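Local coordinates for putative 4-hydroxybenzoyl-CoA thioesterase (Geobacillus stearothermophilus, PDB 2OIW), which probably hydrolyses acyl-CoA thioesters, perhaps 4-hydroxybenzoyl-CoA, and has the hotdog fold, at residues T7-R12 against F31-H36; F39-P44 against R124-E129; T76-I81 against L86-E91. One frame throughout, in Å; residues are numbered along the deposited sequence.

Contact 1: T7-R12 against F31-H36; sequences TVITPR and FEAGRH
Ile-9 and Ala-33 make the apolar part of this contact. The delta methyl of Ile-9 comes obliquely onto the single methyl of Ala-33, with Ile-9 CD1 and Ala-33 CB 3.9 Å apart. The Ile-9 side chain is extended from CA to CD1 (chi2 172°), which carries its last carbon out to the helix. Both residues direct CB toward the opposite segment. Trp-30 of the same helix packs on Ile-9 as well, and Arg-12 of the second subunit packs on both Ile-9 and Ala-33. This apolar end is therefore enclosed, partly by another chain, although Ala-33 itself keeps some exposure.

The segments belong to the edge strand 5-9 and the helix 27-34, which lies against the sheet. Wrapping of a curved antiparallel sheet about a helix is the mark of the hotdog fold, to which this family is assigned. Strand 5-9 bonds through its backbone to strand 72-81, so the helix meets the sheet near its border.

The more open end is at Thr-7. Of the two strand residues that touch the helix, Thr-7 is partly exposed and Ile-9 is buried. No hydrogen bond crosses between the segments, and only 122 Å² is buried in all. Thr-7 OG1 rests over the bare CA of Gly-34, 3.7 Å from it; the CA atoms of Thr-7 and Gly-34 are 5.7 Å apart. Thr-7 CG2 is farther off, 4.4 Å from Ala-33 O. Thr-76 OG1, on the neighbouring strand, lies near Gly-34 O.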
# COMPACT_ATOMS: atom_id res chain seq x y z
N THR A 7 -5.82 -0.01 -19.56
CA THR A 7 -4.61 0.24 -18.78
C THR A 7 -4.05 -1.13 -18.42
O THR A 7 -4.66 -1.85 -17.62
CB THR A 7 -4.94 1.07 -17.48
OG1 THR A 7 -5.66 2.25 -17.83
CG2 THR A 7 -3.67 1.49 -16.74
N VAL A 8 -2.93 -1.49 -19.01
CA VAL A 8 -2.19 -2.73 -18.67
C VAL A 8 -1.29 -2.47 -17.45
O VAL A 8 -0.55 -1.48 -17.42
CB VAL A 8 -1.32 -3.28 -19.87
CG1 VAL A 8 -0.71 -4.64 -19.51
CG2 VAL A 8 -2.16 -3.42 -21.15
N ILE A 9 -1.35 -3.39 -16.48
CA ILE A 9 -0.56 -3.30 -15.26
C ILE A 9 0.15 -4.62 -15.00
O ILE A 9 -0.44 -5.69 -15.18
CB ILE A 9 -1.49 -3.01 -14.08
CG1 ILE A 9 -1.98 -1.56 -14.18
CG2 ILE A 9 -0.80 -3.30 -12.76
CD1 ILE A 9 -3.06 -1.16 -13.20
N THR A 10 1.40 -4.53 -14.55
CA THR A 10 2.17 -5.68 -14.08
C THR A 10 2.02 -5.81 -12.56
O THR A 10 2.49 -4.93 -11.85
CB THR A 10 3.64 -5.48 -14.44
OG1 THR A 10 3.74 -5.40 -15.87
CG2 THR A 10 4.49 -6.64 -14.00
N PRO A 11 1.36 -6.89 -12.08
CA PRO A 11 1.24 -7.10 -10.64
C PRO A 11 2.60 -7.26 -9.96
O PRO A 11 3.58 -7.69 -10.59
CB PRO A 11 0.40 -8.38 -10.54
CG PRO A 11 -0.34 -8.42 -11.86
CD PRO A 11 0.60 -7.89 -12.86
N ARG A 12 2.64 -6.91 -8.69
CA ARG A 12 3.88 -6.84 -7.88
C ARG A 12 3.73 -7.85 -6.76
O ARG A 12 2.60 -8.15 -6.32
CB ARG A 12 4.04 -5.42 -7.29
CG ARG A 12 4.21 -4.34 -8.34
CD ARG A 12 3.91 -2.93 -7.81
NE ARG A 12 3.96 -1.99 -8.93
CZ ARG A 12 3.62 -0.70 -8.87
NH1 ARG A 12 3.20 -0.15 -7.72
NH2 ARG A 12 3.68 0.03 -9.96
N PHE A 31 -8.03 -0.12 -10.03
CA PHE A 31 -9.17 0.67 -10.53
C PHE A 31 -8.86 2.16 -10.52
O PHE A 31 -9.14 2.85 -11.49
CB PHE A 31 -10.45 0.41 -9.71
CG PHE A 31 -11.20 -0.83 -10.12
CD1 PHE A 31 -11.27 -1.23 -11.46
CD2 PHE A 31 -11.86 -1.58 -9.16
CE1 PHE A 31 -11.99 -2.37 -11.82
CE2 PHE A 31 -12.58 -2.70 -9.49
CZ PHE A 31 -12.65 -3.11 -10.81
N GLU A 32 -8.27 2.66 -9.44
CA GLU A 32 -7.88 4.08 -9.43
C GLU A 32 -6.81 4.39 -10.48
O GLU A 32 -6.81 5.46 -11.09
CB GLU A 32 -7.42 4.52 -8.03
CG GLU A 32 -7.17 6.07 -7.93
CD GLU A 32 -6.49 6.45 -6.62
OE1 GLU A 32 -5.38 5.95 -6.40
OE2 GLU A 32 -7.11 7.18 -5.80
N ALA A 33 -5.88 3.46 -10.68
CA ALA A 33 -4.89 3.59 -11.75
C ALA A 33 -5.58 3.70 -13.15
O ALA A 33 -5.21 4.52 -13.98
CB ALA A 33 -3.89 2.39 -11.70
N GLY A 34 -6.61 2.89 -13.39
CA GLY A 34 -7.41 2.95 -14.63
C GLY A 34 -8.21 4.24 -14.86
O GLY A 34 -8.60 4.53 -16.00
N ARG A 35 -8.46 5.00 -13.80
CA ARG A 35 -9.14 6.32 -13.88
C ARG A 35 -8.23 7.50 -14.32
O ARG A 35 -8.69 8.65 -14.51
CB ARG A 35 -9.81 6.62 -12.54
CG ARG A 35 -10.87 5.59 -12.14
CD ARG A 35 -11.36 5.82 -10.72
NE ARG A 35 -12.03 4.62 -10.23
CZ ARG A 35 -11.94 4.16 -8.99
NH1 ARG A 35 -11.17 4.80 -8.11
NH2 ARG A 35 -12.58 3.05 -8.66
N HIS A 36 -6.93 7.22 -14.49
CA HIS A 36 -5.92 8.23 -14.86
C HIS A 36 -6.34 9.22 -15.96
O HIS A 36 -6.27 10.44 -15.78
CB HIS A 36 -4.64 7.51 -15.30
CG HIS A 36 -3.46 8.41 -15.46
ND1 HIS A 36 -2.74 8.89 -14.38
CD2 HIS A 36 -2.87 8.93 -16.56
CE1 HIS A 36 -1.75 9.65 -14.82
NE2 HIS A 36 -1.82 9.71 -16.14

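Contact 2: F39-P44 against R124-E129; sequences FKLFTP and RVKLRE
The end of helix 36-42, in the helical layer of the hotdog fold, meets the C-terminal helix 121-128 here. Leu-41 and Leu-127 provide the centre of the contact, with Lys-126 and Phe-42 at its flanks. The contact is apolar, made by carbon atoms; no hydrogen bond passes between the segments, which together bury 174 Å².

Leu-41 points its CB at the other helix and divides its two methyls between two partners. Leu-41 CD1 meets Leu-127 CD2 at 4.0 Å, and the two side chains overlap along their lengths, each running toward the other's helix. Leu-41 CD2 lies against the aliphatic part of the lysine, 3.5 Å from Lys-126 CD and 4.1 Å from Lys-126 CB. The lysine starts toward Leu-41, then bends at chi3 (147°) and chi4 (-59°). Its amino end thus turns away, leaving methylenes against the leucine. Lys-126 is exposed, and this flank lies on the surface of the molecule.

The other flank is buried. Leu-127 brings its remaining methyl, CD1, to 4.3 Å from Phe-42 CZ, a looser approach to the far end of the ring. With both methyls engaged, Leu-127 spans the two successive residues Leu-41 and Phe-42. Helix 36-42 ends just beyond: Thr-43 leaves helical geometry. Lys-40 NZ, from the last turn, donates to Pro-44 O beyond the helix end at 3.2 Å, tying that turn to the chain that follows.

Beneath the pair lie the sheet and one loop. Leu-127 also packs on Ile-78 and Ile-81 of strand 72-81, on Leu-86 of strand 85-94 and on Ile-119. Phe-42 touches Leu-86, Ile-119 and Met-53 of strand 53-62.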
# COMPACT_ATOMS: atom_id res chain seq x y z
N PHE A 39 -9.10 11.51 -14.66
CA PHE A 39 -8.49 12.57 -13.84
C PHE A 39 -7.83 13.64 -14.74
O PHE A 39 -7.94 14.84 -14.47
CB PHE A 39 -7.45 11.99 -12.85
CG PHE A 39 -8.04 11.02 -11.85
CD1 PHE A 39 -9.40 11.03 -11.55
CD2 PHE A 39 -7.22 10.12 -11.18
CE1 PHE A 39 -9.93 10.14 -10.61
CE2 PHE A 39 -7.74 9.24 -10.25
CZ PHE A 39 -9.09 9.24 -9.98
N LYS A 40 -7.19 13.19 -15.81
CA LYS A 40 -6.45 14.10 -16.67
C LYS A 40 -7.39 15.07 -17.40
O LYS A 40 -6.98 16.19 -17.72
CB LYS A 40 -5.56 13.32 -17.65
CG LYS A 40 -4.38 14.11 -18.15
CD LYS A 40 -3.60 13.35 -19.23
CE LYS A 40 -2.40 14.15 -19.72
NZ LYS A 40 -2.76 15.57 -20.13
N LEU A 41 -8.64 14.67 -17.64
CA LEU A 41 -9.61 15.57 -18.29
C LEU A 41 -10.04 16.76 -17.41
O LEU A 41 -10.25 17.88 -17.91
CB LEU A 41 -10.83 14.80 -18.77
CG LEU A 41 -10.57 13.79 -19.90
CD1 LEU A 41 -11.77 12.90 -20.08
CD2 LEU A 41 -10.22 14.49 -21.23
N PHE A 42 -10.11 16.50 -16.11
CA PHE A 42 -10.43 17.49 -15.07
C PHE A 42 -9.24 18.33 -14.60
O PHE A 42 -9.42 19.49 -14.22
CB PHE A 42 -11.06 16.80 -13.86
CG PHE A 42 -12.44 16.32 -14.15
CD1 PHE A 42 -13.53 17.17 -14.02
CD2 PHE A 42 -12.65 15.03 -14.64
CE1 PHE A 42 -14.81 16.72 -14.32
CE2 PHE A 42 -13.92 14.59 -14.94
CZ PHE A 42 -15.00 15.44 -14.78
N THR A 43 -8.05 17.74 -14.61
CA THR A 43 -6.82 18.41 -14.22
C THR A 43 -5.75 18.00 -15.22
O THR A 43 -4.99 17.04 -14.96
CB THR A 43 -6.41 18.00 -12.79
OG1 THR A 43 -7.55 18.14 -11.92
CG2 THR A 43 -5.28 18.86 -12.28
N PRO A 44 -5.71 18.67 -16.38
CA PRO A 44 -4.73 18.42 -17.44
C PRO A 44 -3.25 18.28 -17.05
O PRO A 44 -2.61 17.38 -17.55
CB PRO A 44 -4.93 19.62 -18.37
CG PRO A 44 -6.42 19.83 -18.26
CD PRO A 44 -6.69 19.70 -16.81
N ARG A 124 -17.69 17.22 -20.85
CA ARG A 124 -18.85 16.34 -21.13
C ARG A 124 -18.73 15.70 -22.50
O ARG A 124 -18.92 14.50 -22.66
CB ARG A 124 -20.16 17.13 -21.06
CG ARG A 124 -20.59 17.51 -19.67
CD ARG A 124 -21.97 18.19 -19.66
NE ARG A 124 -22.17 18.78 -18.35
CZ ARG A 124 -22.61 18.11 -17.28
NH1 ARG A 124 -22.95 16.81 -17.38
NH2 ARG A 124 -22.72 18.75 -16.12
N VAL A 125 -18.42 16.53 -23.49
CA VAL A 125 -18.16 16.06 -24.85
C VAL A 125 -17.09 14.97 -24.87
O VAL A 125 -17.28 13.91 -25.47
CB VAL A 125 -17.72 17.21 -25.77
CG1 VAL A 125 -17.71 16.74 -27.23
CG2 VAL A 125 -18.63 18.41 -25.58
N LYS A 126 -15.97 15.24 -24.20
CA LYS A 126 -14.87 14.27 -24.10
C LYS A 126 -15.28 12.95 -23.42
O LYS A 126 -14.95 11.85 -23.90
CB LYS A 126 -13.67 14.90 -23.37
CG LYS A 126 -13.18 16.18 -24.05
CD LYS A 126 -11.80 16.58 -23.62
CE LYS A 126 -11.09 17.26 -24.79
NZ LYS A 126 -11.00 16.34 -25.99
N LEU A 127 -16.03 13.08 -22.33
CA LEU A 127 -16.54 11.94 -21.58
C LEU A 127 -17.54 11.09 -22.36
O LEU A 127 -17.52 9.87 -22.27
CB LEU A 127 -17.17 12.41 -20.26
CG LEU A 127 -16.26 13.05 -19.20
CD1 LEU A 127 -17.10 13.79 -18.15
CD2 LEU A 127 -15.36 12.00 -18.56
N ARG A 128 -18.42 11.75 -23.14
CA ARG A 128 -19.46 11.07 -23.93
C ARG A 128 -18.86 10.04 -24.89
O ARG A 128 -19.52 9.07 -25.28
CB ARG A 128 -20.30 12.07 -24.75
CG ARG A 128 -21.45 12.78 -24.02
CD ARG A 128 -21.96 13.98 -24.87
NE ARG A 128 -22.53 15.03 -24.01
CZ ARG A 128 -22.67 16.31 -24.34
NH1 ARG A 128 -22.29 16.76 -25.53
NH2 ARG A 128 -23.21 17.15 -23.46
N GLU A 129 -17.61 10.25 -25.28
CA GLU A 129 -16.97 9.36 -26.22
C GLU A 129 -16.19 8.27 -25.50
O GLU A 129 -15.43 7.54 -26.13
CB GLU A 129 -16.10 10.15 -27.22
CG GLU A 129 -16.65 10.21 -28.69
CD GLU A 129 -18.14 10.54 -28.82
OE1 GLU A 129 -18.60 11.58 -28.28
OE2 GLU A 129 -18.86 9.77 -29.50

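Contact 3: T76-I81 against L86-E91; sequences TGIERI and LTIYEE
Strands 76-78 and 86-91 run antiparallel, with 149° between their directions; they pair from Thr-76 with Glu-90 to Ile-78 with Ile-88, and after a bulge the pairing resumes at 80-81, one residue out of step. Gly-77 N gives a nearly straight bond to Tyr-89 O at 2.8 Å (166°). The return bond, from Tyr-89 N to Gly-77 O, is more bent, and its donor stands above the carbonyl plane.

The shift is a classic beta bulge. Glu-79 N and Arg-80 N both donate to Thr-87 O, at 2.7 and 3.1 Å, so one carbonyl is gripped twice in its own plane. The strands form a hairpin within the curved antiparallel sheet of the hotdog fold, and the bulge turns the chain at Glu-79.

Glu-79, Arg-80, Thr-87 and Tyr-89 lie together on one side. Glu-79 and Thr-87 run alongside each other, and the carboxylate of Glu-79 is paired with Arg-103. Tyr-89 OH donates to the anti lone pair of Glu-91 OE2 at 2.7 Å, at the edge of the ring and in its plane.

The side bearing Thr-76, Ile-78, Leu-86 and Ile-88 is mostly apolar and packs on Ile-38 of helix 36-42. Ile-78 CD1 meets Leu-86 CD1 at 3.9 Å. Farther along, Thr-76 CG2 lies 3.7 Å from Ile-88 CG2. Polar groups enter at the end: a water accepts from Thr-76 OG1 and donates to Glu-90 OE1 at 2.6 Å. Glu-90 OE2 takes a salt bridge from Arg-35 and a hydrogen bond from Ser-104.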
# COMPACT_ATOMS: atom_id res chain seq x y z
N THR A 76 -11.93 0.85 -18.17
CA THR A 76 -12.57 1.89 -17.40
C THR A 76 -13.42 2.72 -18.34
O THR A 76 -12.92 3.23 -19.33
CB THR A 76 -11.52 2.77 -16.67
OG1 THR A 76 -10.63 1.92 -15.91
CG2 THR A 76 -12.24 3.75 -15.73
N GLY A 77 -14.71 2.80 -18.04
CA GLY A 77 -15.64 3.52 -18.89
C GLY A 77 -16.56 4.37 -18.04
O GLY A 77 -16.55 4.26 -16.80
N ILE A 78 -17.37 5.18 -18.71
CA ILE A 78 -18.34 6.04 -18.05
C ILE A 78 -19.72 5.41 -18.15
O ILE A 78 -20.24 5.24 -19.25
CB ILE A 78 -18.33 7.45 -18.70
CG1 ILE A 78 -16.92 8.10 -18.62
CG2 ILE A 78 -19.44 8.36 -18.08
CD1 ILE A 78 -16.45 8.34 -17.19
N GLU A 79 -20.33 5.06 -17.01
CA GLU A 79 -21.70 4.52 -17.05
C GLU A 79 -22.78 5.63 -17.00
O GLU A 79 -23.85 5.48 -17.58
CB GLU A 79 -21.94 3.52 -15.93
CG GLU A 79 -23.28 2.82 -16.07
CD GLU A 79 -23.64 1.90 -14.90
OE1 GLU A 79 -23.38 2.28 -13.74
OE2 GLU A 79 -24.22 0.82 -15.16
N ARG A 80 -22.50 6.71 -16.29
CA ARG A 80 -23.41 7.85 -16.26
C ARG A 80 -22.61 9.13 -16.11
O ARG A 80 -21.70 9.21 -15.30
CB ARG A 80 -24.42 7.69 -15.11
CG ARG A 80 -25.57 8.68 -15.14
CD ARG A 80 -26.25 8.64 -13.80
NE ARG A 80 -27.66 9.01 -13.90
CZ ARG A 80 -28.11 10.25 -13.79
NH1 ARG A 80 -27.26 11.24 -13.56
NH2 ARG A 80 -29.40 10.49 -13.90
N ILE A 81 -22.95 10.13 -16.92
CA ILE A 81 -22.44 11.49 -16.71
C ILE A 81 -23.55 12.27 -16.02
O ILE A 81 -24.58 12.51 -16.61
CB ILE A 81 -22.05 12.19 -18.03
CG1 ILE A 81 -21.11 11.30 -18.86
CG2 ILE A 81 -21.39 13.56 -17.74
CD1 ILE A 81 -20.85 11.73 -20.33
N LEU A 86 -19.94 11.75 -11.84
CA LEU A 86 -19.94 10.76 -12.89
C LEU A 86 -19.80 9.40 -12.26
O LEU A 86 -19.23 9.26 -11.19
CB LEU A 86 -18.86 11.06 -13.96
CG LEU A 86 -17.39 10.65 -13.84
CD1 LEU A 86 -16.54 11.47 -14.83
CD2 LEU A 86 -16.86 10.85 -12.45
N THR A 87 -20.42 8.41 -12.88
CA THR A 87 -20.43 7.05 -12.36
C THR A 87 -19.63 6.26 -13.37
O THR A 87 -19.99 6.19 -14.58
CB THR A 87 -21.85 6.53 -12.24
OG1 THR A 87 -22.61 7.42 -11.41
CG2 THR A 87 -21.87 5.13 -11.66
N ILE A 88 -18.55 5.68 -12.87
CA ILE A 88 -17.63 4.90 -13.65
C ILE A 88 -17.99 3.42 -13.56
O ILE A 88 -18.28 2.91 -12.47
CB ILE A 88 -16.22 5.13 -13.10
CG1 ILE A 88 -15.75 6.57 -13.37
CG2 ILE A 88 -15.26 4.08 -13.60
CD1 ILE A 88 -14.54 6.94 -12.54
N TYR A 89 -17.95 2.73 -14.69
CA TYR A 89 -17.99 1.28 -14.70
C TYR A 89 -16.59 0.77 -15.06
O TYR A 89 -15.95 1.33 -15.95
CB TYR A 89 -19.07 0.73 -15.66
CG TYR A 89 -19.08 -0.77 -15.64
CD1 TYR A 89 -19.59 -1.46 -14.55
CD2 TYR A 89 -18.51 -1.51 -16.68
CE1 TYR A 89 -19.57 -2.85 -14.50
CE2 TYR A 89 -18.48 -2.87 -16.64
CZ TYR A 89 -19.01 -3.54 -15.56
OH TYR A 89 -18.97 -4.91 -15.53
N GLU A 90 -16.11 -0.27 -14.39
CA GLU A 90 -14.72 -0.71 -14.58
C GLU A 90 -14.58 -2.21 -14.36
O GLU A 90 -15.34 -2.82 -13.56
CB GLU A 90 -13.77 0.09 -13.66
CG GLU A 90 -14.30 0.22 -12.22
CD GLU A 90 -13.91 1.52 -11.50
OE1 GLU A 90 -13.02 2.27 -11.99
OE2 GLU A 90 -14.51 1.77 -10.41
N GLU A 91 -13.62 -2.81 -15.06
CA GLU A 91 -13.39 -4.25 -14.94
C GLU A 91 -11.89 -4.52 -14.95
O GLU A 91 -11.13 -3.79 -15.57
CB GLU A 91 -14.02 -5.00 -16.13
CG GLU A 91 -15.51 -5.07 -16.11
CD GLU A 91 -16.07 -5.90 -17.24
OE1 GLU A 91 -15.27 -6.36 -18.10
OE2 GLU A 91 -17.31 -6.07 -17.28
O HOH W 1 -10.93 1.82 -13.41

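Overall arrangement
Contact 3 lies within the sheet, contact 1 joins a helix to its border, and contact 2 pairs two helices over it. The centres of the first two contacts are about 18 Å apart. Contact 3 has its centre about 15 Å from that of contact 1. It is closer to contact 2, about 12 Å between centres. Along the chain, contact 1 closes first; contact 3 is nested inside the loop that contact 2 closes. Phe-31 packs on Glu-90, Arg-124 and Arg-128 on Ile-81, and Glu-32 on Phe-39. The sheet thus joins helices 27-34 and 121-128. Contact 1 borders a second subunit, while no other chain of the assembly touches contact 3.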